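Local atomic coordinates of DNA ligase (Alteromonas mediterranea, PDB entry 6GDR), a protein that joins breaks in the DNA backbone as a minimal Lig E ligase, probably by ATP-dependent transfer of AMP. Residues A63-A68 against T156-F161; A59-N64 against A126-M131; S144-L149 against F161-Q166. All coordinates share one frame; numbering follows the deposited sequence. Where two conformers were deposited one is given.

Interaction 1: residues A63-A68 against T156-F161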
ATOM      1  N   ALA D  63      -5.010  -4.071 -24.379  1.00 77.27           N
ATOM      2  CA  ALA D  63      -5.554  -3.742 -25.688  1.00 71.46           C
ATOM      3  C   ALA D  63      -6.534  -2.581 -25.586  1.00 65.05           C
ATOM      4  O   ALA D  63      -7.440  -2.587 -24.748  1.00 70.94           O
ATOM      5  CB  ALA D  63      -6.243  -4.964 -26.293  1.00 65.06           C
ATOM      6  N   ASN D  64      -6.341  -1.578 -26.443  1.00 69.38           N
ATOM      7  CA  ASN D  64      -7.217  -0.417 -26.573  1.00 70.57           C
ATOM      8  C   ASN D  64      -7.141   0.525 -25.379  1.00 77.31           C
ATOM      9  O   ASN D  64      -7.995   1.413 -25.249  1.00 65.45           O
ATOM     10  CB  ASN D  64      -8.677  -0.833 -26.795  1.00 69.44           C
ATOM     11  CG  ASN D  64      -8.859  -1.666 -28.050  1.00 63.56           C
ATOM     12  OD1 ASN D  64      -9.324  -2.803 -27.994  1.00 65.51           O
ATOM     13  ND2 ASN D  64      -8.489  -1.098 -29.193  1.00 70.95           N
ATOM     14  N   TRP D  65      -6.147   0.371 -24.503  1.00 74.80           N
ATOM     15  CA  TRP D  65      -5.981   1.315 -23.412  1.00 65.13           C
ATOM     16  C   TRP D  65      -5.635   2.696 -23.968  1.00 56.14           C
ATOM     17  O   TRP D  65      -5.151   2.819 -25.095  1.00 72.91           O
ATOM     18  CB  TRP D  65      -4.884   0.847 -22.455  1.00 70.52           C
ATOM     19  CG  TRP D  65      -5.321  -0.212 -21.487  1.00 69.74           C
ATOM     20  CD1 TRP D  65      -6.396  -1.044 -21.608  1.00 65.80           C
ATOM     21  CD2 TRP D  65      -4.694  -0.545 -20.243  1.00 66.08           C
ATOM     22  NE1 TRP D  65      -6.473  -1.878 -20.518  1.00 66.57           N
ATOM     23  CE2 TRP D  65      -5.440  -1.590 -19.665  1.00 61.94           C
ATOM     24  CE3 TRP D  65      -3.573  -0.060 -19.562  1.00 63.95           C
ATOM     25  CZ2 TRP D  65      -5.101  -2.161 -18.440  1.00 64.86           C
ATOM     26  CZ3 TRP D  65      -3.239  -0.626 -18.347  1.00 61.89           C
ATOM     27  CH2 TRP D  65      -3.999  -1.665 -17.798  1.00 62.84           C
ATOM     28  N   PRO D  66      -5.878   3.754 -23.193  1.00 58.04           N
ATOM     29  CA  PRO D  66      -5.538   5.101 -23.667  1.00 62.27           C
ATOM     30  C   PRO D  66      -4.052   5.237 -23.963  1.00 69.25           C
ATOM     31  O   PRO D  66      -3.226   4.417 -23.555  1.00 70.64           O
ATOM     32  CB  PRO D  66      -5.959   6.007 -22.503  1.00 65.65           C
ATOM     33  CG  PRO D  66      -6.960   5.214 -21.741  1.00 55.76           C
ATOM     34  CD  PRO D  66      -6.542   3.785 -21.878  1.00 60.58           C
ATOM     35  N   LYS D  67      -3.717   6.300 -24.690  1.00 64.63           N
ATOM     36  CA  LYS D  67      -2.332   6.610 -25.040  1.00 65.30           C
ATOM     37  C   LYS D  67      -1.818   7.775 -24.194  1.00 65.47           C
ATOM     38  O   LYS D  67      -1.369   8.806 -24.696  1.00 81.01           O
ATOM     39  CB  LYS D  67      -2.223   6.919 -26.531  1.00 66.68           C
ATOM     40  CG  LYS D  67      -2.588   5.754 -27.447  1.00 77.90           C
ATOM     41  CD  LYS D  67      -1.633   4.571 -27.309  1.00 71.82           C
ATOM     42  CE  LYS D  67      -0.211   4.938 -27.712  1.00 84.55           C
ATOM     43  NZ  LYS D  67       0.683   3.749 -27.769  1.00 76.83           N
ATOM     44  N   ALA D  68      -1.891   7.588 -22.878  1.00 71.70           N
ATOM     45  CA  ALA D  68      -1.454   8.595 -21.924  1.00 63.44           C
ATOM     46  C   ALA D  68      -0.758   7.905 -20.759  1.00 65.87           C
ATOM     47  O   ALA D  68      -0.733   6.676 -20.661  1.00 56.59           O
ATOM     48  CB  ALA D  68      -2.633   9.440 -21.423  1.00 65.09           C
ATOM     49  N   THR D 156     -12.902   3.655 -23.345  1.00 64.04           N
ATOM     50  CA  THR D 156     -12.020   2.489 -23.372  1.00 70.79           C
ATOM     51  C   THR D 156     -12.876   1.230 -23.332  1.00 73.05           C
ATOM     52  O   THR D 156     -13.551   0.979 -22.312  1.00 79.18           O
ATOM     53  CB  THR D 156     -11.043   2.513 -22.198  1.00 79.94           C
ATOM     54  OG1 THR D 156     -10.213   3.678 -22.289  1.00 72.43           O
ATOM     55  CG2 THR D 156     -10.162   1.267 -22.198  1.00 66.48           C
ATOM     56  N   PRO D 157     -12.885   0.412 -24.390  1.00 74.91           N
ATOM     57  CA  PRO D 157     -13.738  -0.787 -24.374  1.00 71.94           C
ATOM     58  C   PRO D 157     -13.246  -1.878 -23.440  1.00 70.46           C
ATOM     59  O   PRO D 157     -14.056  -2.708 -23.008  1.00 68.33           O
ATOM     60  CB  PRO D 157     -13.712  -1.256 -25.835  1.00 78.08           C
ATOM     61  CG  PRO D 157     -12.408  -0.760 -26.358  1.00 73.71           C
ATOM     62  CD  PRO D 157     -12.150   0.546 -25.662  1.00 79.69           C
ATOM     63  N   ASN D 158     -11.964  -1.902 -23.109  1.00 67.45           N
ATOM     64  CA  ASN D 158     -11.409  -2.988 -22.307  1.00 67.08           C
ATOM     65  C   ASN D 158     -11.858  -2.852 -20.855  1.00 58.35           C
ATOM     66  O   ASN D 158     -11.618  -1.803 -20.242  1.00 68.55           O
ATOM     67  CB  ASN D 158      -9.887  -2.973 -22.396  1.00 66.97           C
ATOM     68  CG  ASN D 158      -9.266  -4.295 -21.993  1.00 60.55           C
ATOM     69  OD1 ASN D 158      -9.823  -5.037 -21.184  1.00 67.28           O
ATOM     70  ND2 ASN D 158      -8.105  -4.598 -22.565  1.00 68.63           N
ATOM     71  N   PRO D 159     -12.501  -3.866 -20.263  1.00 67.45           N
ATOM     72  CA  PRO D 159     -12.915  -3.749 -18.855  1.00 65.74           C
ATOM     73  C   PRO D 159     -11.770  -3.882 -17.863  1.00 60.92           C
ATOM     74  O   PRO D 159     -11.979  -3.623 -16.671  1.00 57.41           O
ATOM     75  CB  PRO D 159     -13.922  -4.891 -18.693  1.00 53.13           C
ATOM     76  CG  PRO D 159     -13.487  -5.906 -19.682  1.00 63.77           C
ATOM     77  CD  PRO D 159     -12.939  -5.141 -20.856  1.00 51.23           C
ATOM     78  N   THR D 160     -10.577  -4.284 -18.308  1.00 66.06           N
ATOM     79  CA  THR D 160      -9.432  -4.333 -17.405  1.00 54.06           C
ATOM     80  C   THR D 160      -9.037  -2.939 -16.934  1.00 58.84           C
ATOM     81  O   THR D 160      -8.489  -2.787 -15.837  1.00 57.66           O
ATOM     82  CB  THR D 160      -8.244  -5.006 -18.090  1.00 58.54           C
ATOM     83  OG1 THR D 160      -7.910  -4.291 -19.286  1.00 63.16           O
ATOM     84  CG2 THR D 160      -8.574  -6.453 -18.436  1.00 69.07           C
ATOM     85  N   PHE D 161      -9.301  -1.920 -17.747  1.00 54.17           N
ATOM     86  CA  PHE D 161      -9.045  -0.540 -17.359  1.00 51.89           C
ATOM     87  C   PHE D 161     -10.208  -0.039 -16.514  1.00 56.52           C
ATOM     88  O   PHE D 161     -11.341   0.054 -17.001  1.00 65.99           O
ATOM     89  CB  PHE D 161      -8.855   0.332 -18.598  1.00 57.00           C
ATOM     90  CG  PHE D 161      -8.467   1.749 -18.291  1.00 60.32           C
ATOM     91  CD1 PHE D 161      -7.136   2.128 -18.270  1.00 60.14           C
ATOM     92  CD2 PHE D 161      -9.436   2.705 -18.025  1.00 58.59           C
ATOM     93  CE1 PHE D 161      -6.775   3.432 -17.989  1.00 52.83           C
ATOM     94  CE2 PHE D 161      -9.081   4.010 -17.743  1.00 60.55           C
ATOM     95  CZ  PHE D 161      -7.749   4.374 -17.726  1.00 64.75           C
TER
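Trp65 and Pro66 pack on Phe161, and Ala63 is bonded to Asn158, in a loop-to-loop contact between the connection leading into strand 70-75 and the one leading into strand 161-163. At the polar end, Asn158 ND2 donates to Ala63 O over 3.0 Å; the bond is nearly straight (162°), and the donor lies in the carbonyl plane on a lone pair. ND2 also bonds to Trp60 O, which ties this amide to helix 59-62. In the middle, the indole of Trp65 meets the other segment in two ways. Its edge faces Thr160, NE1 lying 3.1 Å from Thr160 OG1, a hydroxyl hydrogen-bonded to Phe61 O. Over one indole face comes Phe161, its CB 4.1 Å from the centroid of the five-membered ring. Chi1 of -175° puts CG of Phe161 anti to the backbone N; the phenyl ring beyond it points an edge at the face of that five-membered ring in a T-shaped pair, planes 74° apart and centroids 5.5 Å apart. The far end is a CH-pi contact: Pro66 CD sits over the Phe161 ring, 4.2 Å from its centroid. Thr156 OG1, which is hydrogen-bonded to Leu152 O, borders the proline ring at 3.6 Å from Pro66 CG. Asn158 is itself fixed by its own loop, since its OD1 accepts from Thr160 N at 3.1 Å. That bond defines an Asx turn, set on a type I beta turn from Asn158 to Phe161 that leads into strand 161-163.

Interaction 2: residues A59-N64 against A126-M131. Unlike the reference sequence in segment 126-131: Val128 (reference Ile).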
ATOM      1  N   ALA D  59      -0.936  -9.043 -24.000  1.00 72.79           N
ATOM      2  CA  ALA D  59      -1.301  -7.943 -24.888  1.00 67.02           C
ATOM      3  C   ALA D  59      -2.778  -7.595 -24.761  1.00 57.90           C
ATOM      4  O   ALA D  59      -3.151  -6.417 -24.801  1.00 69.90           O
ATOM      5  CB  ALA D  59      -0.958  -8.302 -26.333  1.00 66.21           C
ATOM      6  N   TRP D  60      -3.636  -8.606 -24.609  1.00 63.71           N
ATOM      7  CA  TRP D  60      -5.066  -8.345 -24.476  1.00 72.52           C
ATOM      8  C   TRP D  60      -5.374  -7.559 -23.209  1.00 65.16           C
ATOM      9  O   TRP D  60      -6.362  -6.815 -23.165  1.00 60.96           O
ATOM     10  CB  TRP D  60      -5.847  -9.660 -24.483  1.00 65.37           C
ATOM     11  CG  TRP D  60      -5.509 -10.572 -23.343  1.00 54.47           C
ATOM     12  CD1 TRP D  60      -4.618 -11.605 -23.355  1.00 65.95           C
ATOM     13  CD2 TRP D  60      -6.059 -10.533 -22.019  1.00 59.37           C
ATOM     14  NE1 TRP D  60      -4.579 -12.212 -22.123  1.00 67.62           N
ATOM     15  CE2 TRP D  60      -5.453 -11.572 -21.285  1.00 61.20           C
ATOM     16  CE3 TRP D  60      -7.002  -9.720 -21.383  1.00 64.98           C
ATOM     17  CZ2 TRP D  60      -5.761 -11.820 -19.948  1.00 72.16           C
ATOM     18  CZ3 TRP D  60      -7.307  -9.968 -20.057  1.00 49.72           C
ATOM     19  CH2 TRP D  60      -6.687 -11.008 -19.354  1.00 62.04           C
ATOM     20  N   PHE D  61      -4.547  -7.709 -22.172  1.00 71.45           N
ATOM     21  CA  PHE D  61      -4.786  -6.994 -20.925  1.00 62.01           C
ATOM     22  C   PHE D  61      -4.705  -5.486 -21.120  1.00 57.10           C
ATOM     23  O   PHE D  61      -5.369  -4.731 -20.399  1.00 59.48           O
ATOM     24  CB  PHE D  61      -3.781  -7.448 -19.866  1.00 66.73           C
ATOM     25  CG  PHE D  61      -4.116  -6.992 -18.476  1.00 69.11           C
ATOM     26  CD1 PHE D  61      -4.957  -7.742 -17.672  1.00 61.64           C
ATOM     27  CD2 PHE D  61      -3.588  -5.815 -17.971  1.00 71.85           C
ATOM     28  CE1 PHE D  61      -5.268  -7.327 -16.392  1.00 60.79           C
ATOM     29  CE2 PHE D  61      -3.895  -5.396 -16.690  1.00 61.72           C
ATOM     30  CZ  PHE D  61      -4.737  -6.153 -15.901  1.00 65.27           C
ATOM     31  N   THR D  62      -3.908  -5.029 -22.086  1.00 49.94           N
ATOM     32  CA  THR D  62      -3.722  -3.607 -22.347  1.00 65.29           C
ATOM     33  C   THR D  62      -4.314  -3.177 -23.683  1.00 70.75           C
ATOM     34  O   THR D  62      -4.137  -2.021 -24.083  1.00 62.49           O
ATOM     35  CB  THR D  62      -2.232  -3.254 -22.310  1.00 69.34           C
ATOM     36  OG1 THR D  62      -1.562  -3.876 -23.414  1.00 87.69           O
ATOM     37  CG2 THR D  62      -1.598  -3.724 -21.008  1.00 71.30           C
ATOM     38  N   ALA D  63      -5.010  -4.071 -24.379  1.00 77.27           N
ATOM     39  CA  ALA D  63      -5.554  -3.742 -25.688  1.00 71.46           C
ATOM     40  C   ALA D  63      -6.534  -2.581 -25.586  1.00 65.05           C
ATOM     41  O   ALA D  63      -7.440  -2.587 -24.748  1.00 70.94           O
ATOM     42  CB  ALA D  63      -6.243  -4.964 -26.293  1.00 65.06           C
ATOM     43  N   ASN D  64      -6.341  -1.578 -26.443  1.00 69.38           N
ATOM     44  CA  ASN D  64      -7.217  -0.417 -26.573  1.00 70.57           C
ATOM     45  C   ASN D  64      -7.141   0.525 -25.379  1.00 77.31           C
ATOM     46  O   ASN D  64      -7.995   1.413 -25.249  1.00 65.45           O
ATOM     47  CB  ASN D  64      -8.677  -0.833 -26.795  1.00 69.44           C
ATOM     48  CG  ASN D  64      -8.859  -1.666 -28.050  1.00 63.56           C
ATOM     49  OD1 ASN D  64      -9.324  -2.803 -27.994  1.00 65.51           O
ATOM     50  ND2 ASN D  64      -8.489  -1.098 -29.193  1.00 70.95           N
ATOM     51  N   ALA D 126      -6.807 -12.990 -15.895  1.00 60.99           N
ATOM     52  CA  ALA D 126      -8.211 -12.863 -16.274  1.00 68.91           C
ATOM     53  C   ALA D 126      -8.970 -11.981 -15.290  1.00 65.45           C
ATOM     54  O   ALA D 126      -9.735 -11.097 -15.695  1.00 63.98           O
ATOM     55  CB  ALA D 126      -8.851 -14.249 -16.363  1.00 80.05           C
ATOM     56  N   LYS D 127      -8.769 -12.200 -13.991  1.00 44.98           N
ATOM     57  CA  LYS D 127      -9.494 -11.477 -12.956  1.00 72.05           C
ATOM     58  C   LYS D 127      -8.668 -10.349 -12.343  1.00 71.24           C
ATOM     59  O   LYS D 127      -8.965  -9.904 -11.229  1.00 65.92           O
ATOM     60  CB  LYS D 127      -9.963 -12.451 -11.873  1.00 74.91           C
ATOM     61  CG  LYS D 127     -11.127 -13.333 -12.314  1.00 79.82           C
ATOM     62  CD  LYS D 127     -12.452 -12.577 -12.269  1.00 92.16           C
ATOM     63  CE  LYS D 127     -13.497 -13.205 -13.181  1.00 81.79           C
ATOM     64  NZ  LYS D 127     -13.472 -12.624 -14.554  1.00 84.06           N
ATOM     65  N   VAL D 128      -7.646  -9.874 -13.050  1.00 66.32           N
ATOM     66  CA  VAL D 128      -6.855  -8.729 -12.621  1.00 46.67           C
ATOM     67  C   VAL D 128      -7.394  -7.487 -13.312  1.00 51.81           C
ATOM     68  O   VAL D 128      -7.861  -7.537 -14.457  1.00 57.30           O
ATOM     69  CB  VAL D 128      -5.357  -8.930 -12.931  1.00 51.48           C
ATOM     70  CG1 VAL D 128      -4.554  -7.682 -12.577  1.00 60.74           C
ATOM     71  CG2 VAL D 128      -4.820 -10.135 -12.175  1.00 68.38           C
ATOM     72  N   ARG D 129      -7.330  -6.357 -12.610  1.00 51.64           N
ATOM     73  CA  ARG D 129      -7.788  -5.085 -13.145  1.00 51.24           C
ATOM     74  C   ARG D 129      -6.778  -3.998 -12.805  1.00 59.65           C
ATOM     75  O   ARG D 129      -6.011  -4.107 -11.846  1.00 47.45           O
ATOM     76  CB  ARG D 129      -9.173  -4.707 -12.600  1.00 63.93           C
ATOM     77  CG  ARG D 129     -10.291  -5.629 -13.059  1.00 55.05           C
ATOM     78  CD  ARG D 129     -11.654  -5.009 -12.807  1.00 48.76           C
ATOM     79  NE  ARG D 129     -11.934  -4.857 -11.382  1.00 61.68           N
ATOM     80  CZ  ARG D 129     -12.933  -4.133 -10.887  1.00 66.09           C
ATOM     81  NH1 ARG D 129     -13.110  -4.056  -9.575  1.00 51.85           N
ATOM     82  NH2 ARG D 129     -13.754  -3.479 -11.700  1.00 56.18           N
ATOM     83  N   PHE D 130      -6.792  -2.940 -13.613  1.00 48.12           N
ATOM     84  CA  PHE D 130      -5.905  -1.792 -13.436  1.00 58.96           C
ATOM     85  C   PHE D 130      -6.738  -0.666 -12.834  1.00 55.19           C
ATOM     86  O   PHE D 130      -7.397   0.095 -13.543  1.00 53.99           O
ATOM     87  CB  PHE D 130      -5.270  -1.393 -14.762  1.00 52.02           C
ATOM     88  CG  PHE D 130      -4.387  -0.180 -14.675  1.00 47.95           C
ATOM     89  CD1 PHE D 130      -3.088  -0.285 -14.208  1.00 56.65           C
ATOM     90  CD2 PHE D 130      -4.853   1.063 -15.069  1.00 53.16           C
ATOM     91  CE1 PHE D 130      -2.272   0.829 -14.131  1.00 51.39           C
ATOM     92  CE2 PHE D 130      -4.042   2.179 -14.994  1.00 64.46           C
ATOM     93  CZ  PHE D 130      -2.750   2.062 -14.525  1.00 58.91           C
ATOM     94  N   MET D 131      -6.706  -0.566 -11.507  1.00 52.30           N
ATOM     95  CA  MET D 131      -7.502   0.418 -10.776  1.00 48.66           C
ATOM     96  C   MET D 131      -6.748   1.742 -10.773  1.00 47.29           C
ATOM     97  O   MET D 131      -5.992   2.054  -9.852  1.00 52.64           O
ATOM     98  CB  MET D 131      -7.782  -0.070  -9.360  1.00 61.43           C
ATOM     99  CG  MET D 131      -8.284  -1.508  -9.282  1.00 57.91           C
ATOM    100  SD  MET D 131      -9.798  -1.795 -10.220  1.00 58.56           S
ATOM    101  CE  MET D 131     -10.945  -0.712  -9.374  1.00 53.61           C
TER
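Trp60 is the first residue of 59-64 to meet 126-131, and it does so by its rim: CH2 lies 3.9 Å from Ala126 CA, near the plane of the indole. One face of that indole lies over its own neighbour, with Phe61 CB 4.2 Å above the ring plane and offset toward the rim. Phe61 carries most of the contact. Its CG is anti to the backbone N (chi1 -168°), and the ring presents its edge to Val128: CE1 is 3.2 Å from Val128 O, which lies near the ring plane. This is a close approach in which the weakly positive ring edge probably favours the carbonyl oxygen. CZ meets the branched side chain as well, 3.7 Å from Val128 CG1, the two side chains crossing at about a right angle. The short helical turn that carries these rings is weakly bonded, its firmer backbone link being Thr62 N to Ala59 O at 3.1 Å. No hydrogen bond joins the two segments; the contact consists of van der Waals packing and the ring-edge approach to Val128 O. Around them, the Phe61 ring pairs edge-to-face with Trp125 and touches Leu74 of strand 70-75. Helix 59-62 thus packs where strand 129-134 begins, and that strand runs in the sheet between antiparallel strand 70-75 and parallel strand 161-163.

Interaction 3: residues S144-L149 against F161-Q166; sequences SRLNML and FAVVSQ
Leu149, which packs on Val163, is anchored by the shortest polar bond within these segments, from its backbone N to Arg145 O at 2.8 Å. Met148 N to Ser144 O, at 2.9 Å, repeats the pattern one residue earlier; both are ordinary i to i-4 helix bonds. They belong to helix 142-154, one side of which meets strand 161-163 and the loop after it. The short helix and strand axes pass 10.2 Å apart at 143° between their N-to-C directions, so the two run roughly antiparallel. Val163 contributes both its methyls to the contact from the strand side. Its CG1 reaches Leu149 CB at 4.1 Å, while its other methyl, CG2, lies 3.9 Å from Leu149 O, so the two branches divide between side chain and backbone. Phe161 adds a more distant touch, turning a ring edge toward the same carbonyl. One turn earlier on the helix, Leu146, CG anti to the backbone N (chi1 175°), brings its two methyls to the Gln166 chain, the two side chains crossing obliquely. There CD1 is 3.7 Å from Gln166 CG and CD2 is 4.0 Å from that same carbon, so both methyls of the leucine rest on one methylene. Gln166 also touches Trp30, Ser32 and Phe142. Between Val163 and Gln166 the chain passes through Val164, which touches the bound AMP. Helix and strand belong to the beta-alpha-beta unit formed by strand 129-134, helix 142-154 and strand 161-163. Without any hydrogen bond between the segments, the interface rests on methyl and methylene packing. This chemistry is consistent with burial of apolar surface, rather than directed bonds between the segments, keeping the helix beside the strand whose continuation lines the nucleotide pocket.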
ATOM      1  N   SER D 144      -9.636  17.699 -11.709  1.00 59.24           N
ATOM      2  CA  SER D 144      -9.615  17.647 -13.166  1.00 76.80           C
ATOM      3  C   SER D 144      -9.047  16.324 -13.663  1.00 72.79           C
ATOM      4  O   SER D 144      -9.566  15.740 -14.621  1.00 57.80           O
ATOM      5  CB  SER D 144      -8.802  18.817 -13.718  1.00 81.49           C
ATOM      6  OG  SER D 144      -8.593  18.681 -15.113  1.00107.76           O
ATOM      7  N   ARG D 145      -7.980  15.836 -13.025  1.00 71.38           N
ATOM      8  CA  ARG D 145      -7.388  14.568 -13.439  1.00 69.41           C
ATOM      9  C   ARG D 145      -8.366  13.418 -13.233  1.00 55.99           C
ATOM     10  O   ARG D 145      -8.481  12.530 -14.086  1.00 59.85           O
ATOM     11  CB  ARG D 145      -6.089  14.322 -12.670  1.00 65.88           C
ATOM     12  CG  ARG D 145      -5.121  15.497 -12.722  1.00 77.83           C
ATOM     13  CD  ARG D 145      -3.708  15.092 -12.335  1.00 75.23           C
ATOM     14  NE  ARG D 145      -3.602  14.667 -10.940  1.00 81.82           N
ATOM     15  CZ  ARG D 145      -3.406  15.486  -9.909  1.00 68.29           C
ATOM     16  NH1 ARG D 145      -3.299  16.794 -10.097  1.00 80.94           N
ATOM     17  NH2 ARG D 145      -3.320  14.994  -8.681  1.00 63.47           N
ATOM     18  N   LEU D 146      -9.082  13.418 -12.107  1.00 53.73           N
ATOM     19  CA  LEU D 146     -10.125  12.421 -11.893  1.00 70.98           C
ATOM     20  C   LEU D 146     -11.157  12.470 -13.012  1.00 71.73           C
ATOM     21  O   LEU D 146     -11.532  11.435 -13.576  1.00 62.75           O
ATOM     22  CB  LEU D 146     -10.795  12.644 -10.535  1.00 59.23           C
ATOM     23  CG  LEU D 146     -11.994  11.745 -10.213  1.00 59.04           C
ATOM     24  CD1 LEU D 146     -11.575  10.286 -10.130  1.00 68.21           C
ATOM     25  CD2 LEU D 146     -12.662  12.186  -8.923  1.00 62.91           C
ATOM     26  N   ASN D 147     -11.634  13.673 -13.344  1.00 68.72           N
ATOM     27  CA  ASN D 147     -12.591  13.812 -14.435  1.00 73.72           C
ATOM     28  C   ASN D 147     -12.034  13.229 -15.726  1.00 61.81           C
ATOM     29  O   ASN D 147     -12.751  12.547 -16.468  1.00 68.19           O
ATOM     30  CB  ASN D 147     -12.964  15.282 -14.625  1.00 76.65           C
ATOM     31  CG  ASN D 147     -13.700  15.856 -13.427  1.00 84.29           C
ATOM     32  OD1 ASN D 147     -14.288  15.120 -12.635  1.00 92.24           O
ATOM     33  ND2 ASN D 147     -13.672  17.177 -13.292  1.00 85.30           N
ATOM     34  N   MET D 148     -10.756  13.490 -16.011  0.70 65.55           N
ATOM     35  CA  MET D 148     -10.129  12.930 -17.205  0.70 65.23           C
ATOM     36  C   MET D 148     -10.104  11.409 -17.146  0.70 64.83           C
ATOM     37  O   MET D 148     -10.371  10.737 -18.150  0.70 66.45           O
ATOM     38  CB  MET D 148      -8.713  13.486 -17.357  0.70 63.03           C
ATOM     39  CG  MET D 148      -8.659  14.978 -17.656  0.70 74.05           C
ATOM     40  SD  MET D 148      -7.031  15.708 -17.375  0.70 72.76           S
ATOM     41  CE  MET D 148      -5.990  14.647 -18.373  0.70 47.25           C
ATOM     42  N   LEU D 149      -9.781  10.847 -15.979  1.00 60.76           N
ATOM     43  CA  LEU D 149      -9.765   9.395 -15.829  1.00 65.23           C
ATOM     44  C   LEU D 149     -11.117   8.798 -16.194  1.00 59.08           C
ATOM     45  O   LEU D 149     -11.198   7.833 -16.962  1.00 69.43           O
ATOM     46  CB  LEU D 149      -9.381   9.014 -14.398  1.00 65.89           C
ATOM     47  CG  LEU D 149      -7.923   9.205 -13.978  1.00 68.40           C
ATOM     48  CD1 LEU D 149      -7.761   8.906 -12.495  1.00 61.69           C
ATOM     49  CD2 LEU D 149      -6.994   8.322 -14.801  1.00 55.26           C
ATOM     50  N   PHE D 161      -9.301  -1.920 -17.747  1.00 54.17           N
ATOM     51  CA  PHE D 161      -9.045  -0.540 -17.359  1.00 51.89           C
ATOM     52  C   PHE D 161     -10.208  -0.039 -16.514  1.00 56.52           C
ATOM     53  O   PHE D 161     -11.341   0.054 -17.001  1.00 65.99           O
ATOM     54  CB  PHE D 161      -8.855   0.332 -18.598  1.00 57.00           C
ATOM     55  CG  PHE D 161      -8.467   1.749 -18.291  1.00 60.32           C
ATOM     56  CD1 PHE D 161      -7.136   2.128 -18.270  1.00 60.14           C
ATOM     57  CD2 PHE D 161      -9.436   2.705 -18.025  1.00 58.59           C
ATOM     58  CE1 PHE D 161      -6.775   3.432 -17.989  1.00 52.83           C
ATOM     59  CE2 PHE D 161      -9.081   4.010 -17.743  1.00 60.55           C
ATOM     60  CZ  PHE D 161      -7.749   4.374 -17.726  1.00 64.75           C
ATOM     61  N   ALA D 162      -9.935   0.273 -15.250  1.00 62.00           N
ATOM     62  CA  ALA D 162     -10.946   0.746 -14.317  1.00 59.64           C
ATOM     63  C   ALA D 162     -10.442   2.013 -13.636  1.00 57.29           C
ATOM     64  O   ALA D 162      -9.325   2.476 -13.883  1.00 54.45           O
ATOM     65  CB  ALA D 162     -11.290  -0.335 -13.283  1.00 51.04           C
ATOM     66  N   VAL D 163     -11.283   2.578 -12.773  1.00 40.11           N
ATOM     67  CA  VAL D 163     -10.962   3.803 -12.049  1.00 47.35           C
ATOM     68  C   VAL D 163     -11.415   3.628 -10.608  1.00 60.03           C
ATOM     69  O   VAL D 163     -12.566   3.254 -10.354  1.00 56.19           O
ATOM     70  CB  VAL D 163     -11.632   5.040 -12.680  1.00 55.60           C
ATOM     71  CG1 VAL D 163     -11.203   6.311 -11.954  1.00 52.88           C
ATOM     72  CG2 VAL D 163     -11.297   5.133 -14.163  1.00 60.28           C
ATOM     73  N   VAL D 164     -10.511   3.894  -9.665  1.00 51.53           N
ATOM     74  CA  VAL D 164     -10.848   3.761  -8.254  1.00 44.80           C
ATOM     75  C   VAL D 164     -12.025   4.668  -7.931  1.00 49.05           C
ATOM     76  O   VAL D 164     -12.057   5.841  -8.325  1.00 49.57           O
ATOM     77  CB  VAL D 164      -9.628   4.088  -7.383  1.00 55.05           C
ATOM     78  CG1 VAL D 164     -10.010   4.113  -5.912  1.00 56.65           C
ATOM     79  CG2 VAL D 164      -8.518   3.069  -7.625  1.00 41.78           C
ATOM     80  N   SER D 165     -12.999   4.125  -7.207  1.00 45.66           N
ATOM     81  CA  SER D 165     -14.167   4.902  -6.819  1.00 52.07           C
ATOM     82  C   SER D 165     -13.768   5.966  -5.805  1.00 52.62           C
ATOM     83  O   SER D 165     -13.075   5.679  -4.824  1.00 44.05           O
ATOM     84  CB  SER D 165     -15.243   3.989  -6.233  1.00 42.19           C
ATOM     85  OG  SER D 165     -15.619   2.987  -7.162  1.00 74.99           O
ATOM     86  N   GLN D 166     -14.209   7.198  -6.045  1.00 50.78           N
ATOM     87  CA  GLN D 166     -13.921   8.326  -5.172  1.00 45.22           C
ATOM     88  C   GLN D 166     -15.226   8.836  -4.580  1.00 56.32           C
ATOM     89  O   GLN D 166     -16.178   9.116  -5.316  1.00 59.36           O
ATOM     90  CB  GLN D 166     -13.213   9.446  -5.938  1.00 46.62           C
ATOM     91  CG  GLN D 166     -11.946   9.008  -6.664  1.00 55.36           C
ATOM     92  CD  GLN D 166     -10.751   8.880  -5.742  1.00 57.15           C
ATOM     93  OE1 GLN D 166     -10.759   9.384  -4.618  1.00 55.20           O
ATOM     94  NE2 GLN D 166      -9.712   8.204  -6.216  1.00 57.49           N
TER

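How the interactions relate
From the N terminus, residues 59-68 supply the first side of two contacts: interaction 2 leaves from helix 59-62 and closes at 126-131, and interaction 1 leaves from the following loop and closes later, at 156-161. Interaction 3 begins after interaction 2 has closed, spans the rest of helix 142-154 and the loop after it, and crosses interaction 1, with which it shares Phe161. Interaction 2 touches both of the others through strand 129-134. Thr160 O is probably bonded to Phe130 N, and Phe130 O to Ala162 N. Together they tie helix 59-62, helix 142-154 and the intervening loops to neighbouring strands 129-134 and 161-163 of the ligase domain's five-stranded mixed sheet.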